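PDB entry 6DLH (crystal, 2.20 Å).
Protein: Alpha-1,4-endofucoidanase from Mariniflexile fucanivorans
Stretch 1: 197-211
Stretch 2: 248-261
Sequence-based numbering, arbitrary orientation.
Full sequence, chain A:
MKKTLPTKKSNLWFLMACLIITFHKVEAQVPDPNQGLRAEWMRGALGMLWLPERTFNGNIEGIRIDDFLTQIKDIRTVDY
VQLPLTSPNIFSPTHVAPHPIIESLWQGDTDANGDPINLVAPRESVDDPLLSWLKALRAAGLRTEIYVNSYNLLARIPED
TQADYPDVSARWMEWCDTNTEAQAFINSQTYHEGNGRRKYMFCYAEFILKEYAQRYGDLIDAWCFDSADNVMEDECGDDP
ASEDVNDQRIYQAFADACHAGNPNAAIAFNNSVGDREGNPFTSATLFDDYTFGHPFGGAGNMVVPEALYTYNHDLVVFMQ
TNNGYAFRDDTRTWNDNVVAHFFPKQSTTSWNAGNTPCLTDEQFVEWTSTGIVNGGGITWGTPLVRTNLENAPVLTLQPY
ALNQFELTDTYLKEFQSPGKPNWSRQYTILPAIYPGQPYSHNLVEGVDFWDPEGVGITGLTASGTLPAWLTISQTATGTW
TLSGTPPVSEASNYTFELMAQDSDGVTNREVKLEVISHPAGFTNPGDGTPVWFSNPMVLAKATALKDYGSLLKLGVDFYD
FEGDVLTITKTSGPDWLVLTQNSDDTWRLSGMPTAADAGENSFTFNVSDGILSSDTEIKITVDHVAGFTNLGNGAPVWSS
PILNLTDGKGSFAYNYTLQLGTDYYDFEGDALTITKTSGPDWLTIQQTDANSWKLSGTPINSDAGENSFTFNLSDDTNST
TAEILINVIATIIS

Stretch 1 197-211: RRKYMFCYAEFILKE
Stretch 2 248-261: QRIYQAFADACHAG

How do the two stretches lie against each other? Both are helical, one from Arg 198 to Glu 211 and continuing later in the chain, the other beginning at Arg 249, with Arg 197 and Gln 248 at the N-cap positions. They run in broadly the same direction, their axes crossing at -33° and approaching to 8.2 Å. Two pairs set the register: CA of Ala 205 is 5.2 Å from CA of Phe 254, and CA of Lys 210 is 4.4 Å from CA of Ala 257. Together the surfaces bury 690 Å², and no direct hydrogen bond crosses between them, so the fit rests on shape.

Which bump fills the main hollow? Phe 254 (chi1 -82°, chi2 56°) leaves its backbone sideways, yet its ring turns into a pocket formed by Met 201, Tyr 204, Ala 205 and Leu 209. Met 201, with all three chi angles m, brings CE to 3.5 Å from Phe 254 CZ. The small CB of Ala 205 lies 3.8 Å from Phe 254 CD1, and CD2 of Leu 209 (chi1 t, chi2 p) lies 3.8 Å from Phe 254 CD2. Tyr 204 (chi1 t) borders the pocket more loosely, its CD2 4.3 Å from Phe 254 CZ.

Where do the backbones come closest together? At Lys 210 and Ala 257, the pair with the nearest CA atoms. Beside it, Ala 205, Ala 253 and Ala 257 all point toward the opposing stretch, and their small side chains occupy little room. CB of Ala 257 reaches 3.2 Å from Ala 205 O, while CB of Ala 205 packs 3.8 Å from CB of Ala 253. Here the first helix widens into a pi-type turn at 204-209, with Leu 209 N donating to Tyr 204 O at 2.6 Å. CA of Lys 210 lies 3.6 Å from Ala 257 O, and CD of Lys 210 is 3.8 Å from CB of Ala 260.

What closes the N-terminal end? Phe 202 (chi1 -84°, chi2 -84°) starts sideways, but its ring comes nearer and packs among three residues of the second helix, placing CE2 3.7 Å from Ile 250 CG1, CE1 3.7 Å from Ala 253 CB, and CZ 3.7 Å from Arg 249 CB, which meets the ring edge. Ile 250 (chi1 m, chi2 t) also puts CD1 over one face of the Arg 198 guanidinium, 3.8 Å from NH1. Arg 198 is extended, with chi1 to chi3 all t. A water bridges the helices there, accepting from Arg 198 NH2 at 3.1 Å and from Arg 249 N at 2.7 Å.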

# COMPACT_ATOMS: atom_id res chain seq x y z
N ARG A 197 -10.59 -20.91 -16.56
CA ARG A 197 -10.08 -19.65 -17.10
C ARG A 197 -8.56 -19.69 -17.24
O ARG A 197 -7.90 -18.67 -17.11
CB ARG A 197 -10.52 -18.50 -16.19
CG ARG A 197 -12.03 -18.33 -16.11
CD ARG A 197 -12.44 -17.39 -15.00
NE ARG A 197 -12.19 -17.98 -13.70
CZ ARG A 197 -12.81 -17.65 -12.57
NH1 ARG A 197 -13.68 -16.65 -12.57
NH2 ARG A 197 -12.57 -18.32 -11.47
N ARG A 198 -8.03 -20.88 -17.57
CA ARG A 198 -6.60 -21.13 -17.64
C ARG A 198 -5.88 -20.12 -18.54
O ARG A 198 -4.79 -19.67 -18.19
CB ARG A 198 -6.34 -22.57 -18.10
CG ARG A 198 -4.87 -22.95 -18.27
CD ARG A 198 -4.74 -24.41 -18.70
NE ARG A 198 -3.36 -24.87 -18.83
CZ ARG A 198 -2.68 -25.51 -17.89
NH1 ARG A 198 -3.27 -25.84 -16.76
NH2 ARG A 198 -1.40 -25.81 -18.09
N LYS A 199 -6.47 -19.80 -19.70
CA LYS A 199 -5.75 -19.02 -20.70
C LYS A 199 -5.49 -17.61 -20.17
O LYS A 199 -4.41 -17.06 -20.37
CB LYS A 199 -6.43 -19.06 -22.07
CG LYS A 199 -7.81 -18.43 -22.15
CD LYS A 199 -8.47 -18.56 -23.51
CE LYS A 199 -9.88 -18.00 -23.52
NZ LYS A 199 -10.58 -18.24 -24.80
N TYR A 200 -6.49 -17.07 -19.46
CA TYR A 200 -6.43 -15.75 -18.85
C TYR A 200 -5.33 -15.70 -17.79
O TYR A 200 -4.70 -14.66 -17.61
CB TYR A 200 -7.79 -15.35 -18.28
CG TYR A 200 -8.96 -15.46 -19.24
CD1 TYR A 200 -8.95 -14.81 -20.46
CD2 TYR A 200 -10.07 -16.21 -18.91
CE1 TYR A 200 -10.02 -14.91 -21.34
CE2 TYR A 200 -11.15 -16.32 -19.77
CZ TYR A 200 -11.13 -15.67 -20.99
OH TYR A 200 -12.19 -15.77 -21.85
N MET A 201 -5.11 -16.82 -17.09
CA MET A 201 -4.10 -16.88 -16.04
C MET A 201 -2.71 -16.66 -16.64
O MET A 201 -1.89 -15.95 -16.06
CB MET A 201 -4.12 -18.22 -15.28
CG MET A 201 -5.35 -18.40 -14.41
SD MET A 201 -5.32 -17.40 -12.89
CE MET A 201 -3.82 -18.03 -12.14
N PHE A 202 -2.47 -17.27 -17.81
CA PHE A 202 -1.20 -17.13 -18.51
C PHE A 202 -1.05 -15.70 -19.04
O PHE A 202 0.06 -15.20 -19.13
CB PHE A 202 -1.06 -18.16 -19.63
CG PHE A 202 -0.57 -19.53 -19.20
CD1 PHE A 202 0.79 -19.78 -19.08
CD2 PHE A 202 -1.46 -20.56 -18.97
CE1 PHE A 202 1.25 -21.04 -18.71
CE2 PHE A 202 -1.00 -21.82 -18.60
CZ PHE A 202 0.35 -22.06 -18.46
N CYS A 203 -2.19 -15.07 -19.38
CA CYS A 203 -2.21 -13.66 -19.78
C CYS A 203 -1.53 -12.83 -18.69
O CYS A 203 -0.56 -12.11 -18.96
CB CYS A 203 -3.64 -13.16 -19.96
SG CYS A 203 -4.34 -13.37 -21.62
N TYR A 204 -2.02 -12.98 -17.45
CA TYR A 204 -1.59 -12.21 -16.30
C TYR A 204 -0.09 -12.37 -16.07
O TYR A 204 0.63 -11.39 -15.89
CB TYR A 204 -2.40 -12.56 -15.06
CG TYR A 204 -2.14 -11.65 -13.88
CD1 TYR A 204 -2.85 -10.47 -13.72
CD2 TYR A 204 -1.17 -11.96 -12.94
CE1 TYR A 204 -2.60 -9.62 -12.65
CE2 TYR A 204 -0.91 -11.12 -11.87
CZ TYR A 204 -1.63 -9.95 -11.72
OH TYR A 204 -1.38 -9.12 -10.67
N ALA A 205 0.39 -13.62 -16.10
CA ALA A 205 1.80 -13.88 -15.85
C ALA A 205 2.68 -13.14 -16.87
O ALA A 205 3.71 -12.58 -16.50
CB ALA A 205 2.07 -15.37 -15.85
N GLU A 206 2.26 -13.14 -18.14
CA GLU A 206 3.12 -12.68 -19.22
C GLU A 206 3.03 -11.16 -19.38
O GLU A 206 4.06 -10.51 -19.56
CB GLU A 206 2.82 -13.43 -20.53
CG GLU A 206 3.66 -12.96 -21.72
CD GLU A 206 5.12 -13.39 -21.73
OE1 GLU A 206 5.45 -14.43 -21.12
OE2 GLU A 206 5.94 -12.67 -22.35
N PHE A 207 1.82 -10.60 -19.31
CA PHE A 207 1.61 -9.20 -19.67
C PHE A 207 1.51 -8.29 -18.45
O PHE A 207 1.97 -7.14 -18.50
CB PHE A 207 0.43 -9.06 -20.65
CG PHE A 207 0.75 -9.56 -22.04
CD1 PHE A 207 -0.06 -10.51 -22.65
CD2 PHE A 207 1.87 -9.11 -22.72
CE1 PHE A 207 0.25 -10.98 -23.92
CE2 PHE A 207 2.17 -9.58 -23.99
CZ PHE A 207 1.36 -10.52 -24.59
N ILE A 208 0.91 -8.79 -17.37
CA ILE A 208 0.76 -7.99 -16.16
C ILE A 208 1.93 -8.26 -15.21
O ILE A 208 2.68 -7.34 -14.90
CB ILE A 208 -0.62 -8.19 -15.50
CG1 ILE A 208 -1.77 -8.05 -16.50
CG2 ILE A 208 -0.78 -7.25 -14.31
CD1 ILE A 208 -1.95 -6.66 -17.07
N LEU A 209 2.08 -9.52 -14.78
CA LEU A 209 3.00 -9.86 -13.70
C LEU A 209 4.45 -9.60 -14.10
O LEU A 209 5.23 -9.12 -13.28
CB LEU A 209 2.78 -11.32 -13.27
CG LEU A 209 3.68 -11.83 -12.15
CD1 LEU A 209 3.47 -11.04 -10.86
CD2 LEU A 209 3.43 -13.31 -11.89
N LYS A 210 4.81 -9.92 -15.35
CA LYS A 210 6.21 -9.85 -15.76
C LYS A 210 6.67 -8.39 -15.87
O LYS A 210 7.84 -8.10 -15.66
CB LYS A 210 6.47 -10.62 -17.06
CG LYS A 210 7.94 -10.67 -17.49
CD LYS A 210 8.28 -11.76 -18.48
CE LYS A 210 8.34 -11.27 -19.91
NZ LYS A 210 9.20 -12.15 -20.74
N GLU A 211 5.74 -7.49 -16.21
CA GLU A 211 6.05 -6.09 -16.42
C GLU A 211 6.46 -5.47 -15.09
O GLU A 211 7.46 -4.76 -14.99
CB GLU A 211 4.86 -5.36 -17.04
N GLN A 248 2.67 -28.46 -13.87
CA GLN A 248 2.77 -27.21 -13.12
C GLN A 248 3.19 -26.07 -14.06
O GLN A 248 4.23 -25.45 -13.85
CB GLN A 248 3.80 -27.36 -12.00
CG GLN A 248 3.59 -28.58 -11.11
CD GLN A 248 4.63 -28.68 -10.03
OE1 GLN A 248 5.61 -27.94 -9.99
NE2 GLN A 248 4.43 -29.63 -9.12
N ARG A 249 2.37 -25.80 -15.08
CA ARG A 249 2.76 -24.86 -16.12
C ARG A 249 2.44 -23.44 -15.67
O ARG A 249 3.24 -22.53 -15.89
CB ARG A 249 2.11 -25.19 -17.47
CG ARG A 249 2.75 -26.35 -18.22
CD ARG A 249 4.18 -26.06 -18.66
NE ARG A 249 4.77 -27.17 -19.39
CZ ARG A 249 6.06 -27.27 -19.70
NH1 ARG A 249 6.51 -28.33 -20.36
NH2 ARG A 249 6.91 -26.31 -19.36
N ILE A 250 1.27 -23.27 -15.03
CA ILE A 250 0.87 -22.00 -14.45
C ILE A 250 1.85 -21.61 -13.35
O ILE A 250 2.28 -20.46 -13.29
CB ILE A 250 -0.59 -22.05 -13.96
CG1 ILE A 250 -1.52 -22.64 -15.01
CG2 ILE A 250 -1.04 -20.66 -13.51
CD1 ILE A 250 -2.97 -22.74 -14.59
N TYR A 251 2.23 -22.58 -12.50
CA TYR A 251 3.21 -22.35 -11.46
C TYR A 251 4.49 -21.80 -12.08
O TYR A 251 5.10 -20.88 -11.53
CB TYR A 251 3.43 -23.61 -10.61
CG TYR A 251 2.25 -23.97 -9.75
CD1 TYR A 251 2.04 -23.37 -8.51
CD2 TYR A 251 1.32 -24.90 -10.18
CE1 TYR A 251 0.94 -23.69 -7.73
CE2 TYR A 251 0.21 -25.23 -9.40
CZ TYR A 251 0.03 -24.63 -8.17
OH TYR A 251 -1.07 -24.96 -7.43
N GLN A 252 4.86 -22.36 -13.24
CA GLN A 252 6.05 -21.98 -13.98
C GLN A 252 5.90 -20.56 -14.54
O GLN A 252 6.82 -19.75 -14.44
CB GLN A 252 6.30 -22.95 -15.14
CG GLN A 252 7.66 -22.76 -15.79
CD GLN A 252 7.94 -23.80 -16.86
OE1 GLN A 252 7.03 -24.29 -17.52
NE2 GLN A 252 9.21 -24.13 -17.02
N ALA A 253 4.73 -20.28 -15.12
CA ALA A 253 4.48 -19.00 -15.76
C ALA A 253 4.73 -17.87 -14.75
O ALA A 253 5.42 -16.90 -15.06
CB ALA A 253 3.08 -18.96 -16.33
N PHE A 254 4.19 -18.06 -13.54
CA PHE A 254 4.25 -17.06 -12.49
C PHE A 254 5.68 -16.90 -11.99
O PHE A 254 6.18 -15.78 -11.90
CB PHE A 254 3.24 -17.40 -11.39
CG PHE A 254 1.83 -16.97 -11.66
CD1 PHE A 254 1.16 -17.37 -12.81
CD2 PHE A 254 1.15 -16.16 -10.76
CE1 PHE A 254 -0.15 -16.98 -13.06
CE2 PHE A 254 -0.16 -15.76 -11.01
CZ PHE A 254 -0.80 -16.17 -12.16
N ALA A 255 6.36 -18.02 -11.71
CA ALA A 255 7.71 -17.96 -11.18
C ALA A 255 8.66 -17.30 -12.18
O ALA A 255 9.44 -16.44 -11.81
CB ALA A 255 8.18 -19.33 -10.78
N ASP A 256 8.57 -17.72 -13.46
CA ASP A 256 9.43 -17.21 -14.52
C ASP A 256 9.20 -15.71 -14.72
O ASP A 256 10.15 -14.96 -14.94
CB ASP A 256 9.19 -17.95 -15.84
CG ASP A 256 9.82 -19.33 -15.92
OD1 ASP A 256 10.92 -19.53 -15.34
OD2 ASP A 256 9.22 -20.19 -16.58
N ALA A 257 7.94 -15.28 -14.65
CA ALA A 257 7.58 -13.88 -14.79
C ALA A 257 8.27 -13.04 -13.71
O ALA A 257 8.63 -11.90 -13.97
CB ALA A 257 6.08 -13.73 -14.74
N CYS A 258 8.43 -13.62 -12.51
CA CYS A 258 9.08 -12.96 -11.39
C CYS A 258 10.60 -13.00 -11.58
O CYS A 258 11.30 -12.03 -11.26
CB CYS A 258 8.72 -13.63 -10.06
SG CYS A 258 6.96 -13.51 -9.61
N HIS A 259 11.10 -14.12 -12.10
CA HIS A 259 12.53 -14.33 -12.20
C HIS A 259 13.11 -13.55 -13.39
O HIS A 259 14.32 -13.32 -13.44
CB HIS A 259 12.88 -15.82 -12.23
CG HIS A 259 12.74 -16.49 -10.90
ND1 HIS A 259 11.93 -17.60 -10.72
CD2 HIS A 259 13.29 -16.22 -9.70
CE1 HIS A 259 12.01 -17.99 -9.47
NE2 HIS A 259 12.83 -17.16 -8.82
N ALA A 260 12.24 -13.13 -14.31
CA ALA A 260 12.64 -12.28 -15.43
C ALA A 260 13.15 -10.94 -14.90
O ALA A 260 14.10 -10.38 -15.45
CB ALA A 260 11.49 -12.12 -16.39
N GLY A 261 12.52 -10.44 -13.82
CA GLY A 261 12.88 -9.17 -13.21
C GLY A 261 13.98 -9.31 -12.16
O GLY A 261 14.94 -8.53 -12.15
O HOH W 1 0.37 -27.39 -16.08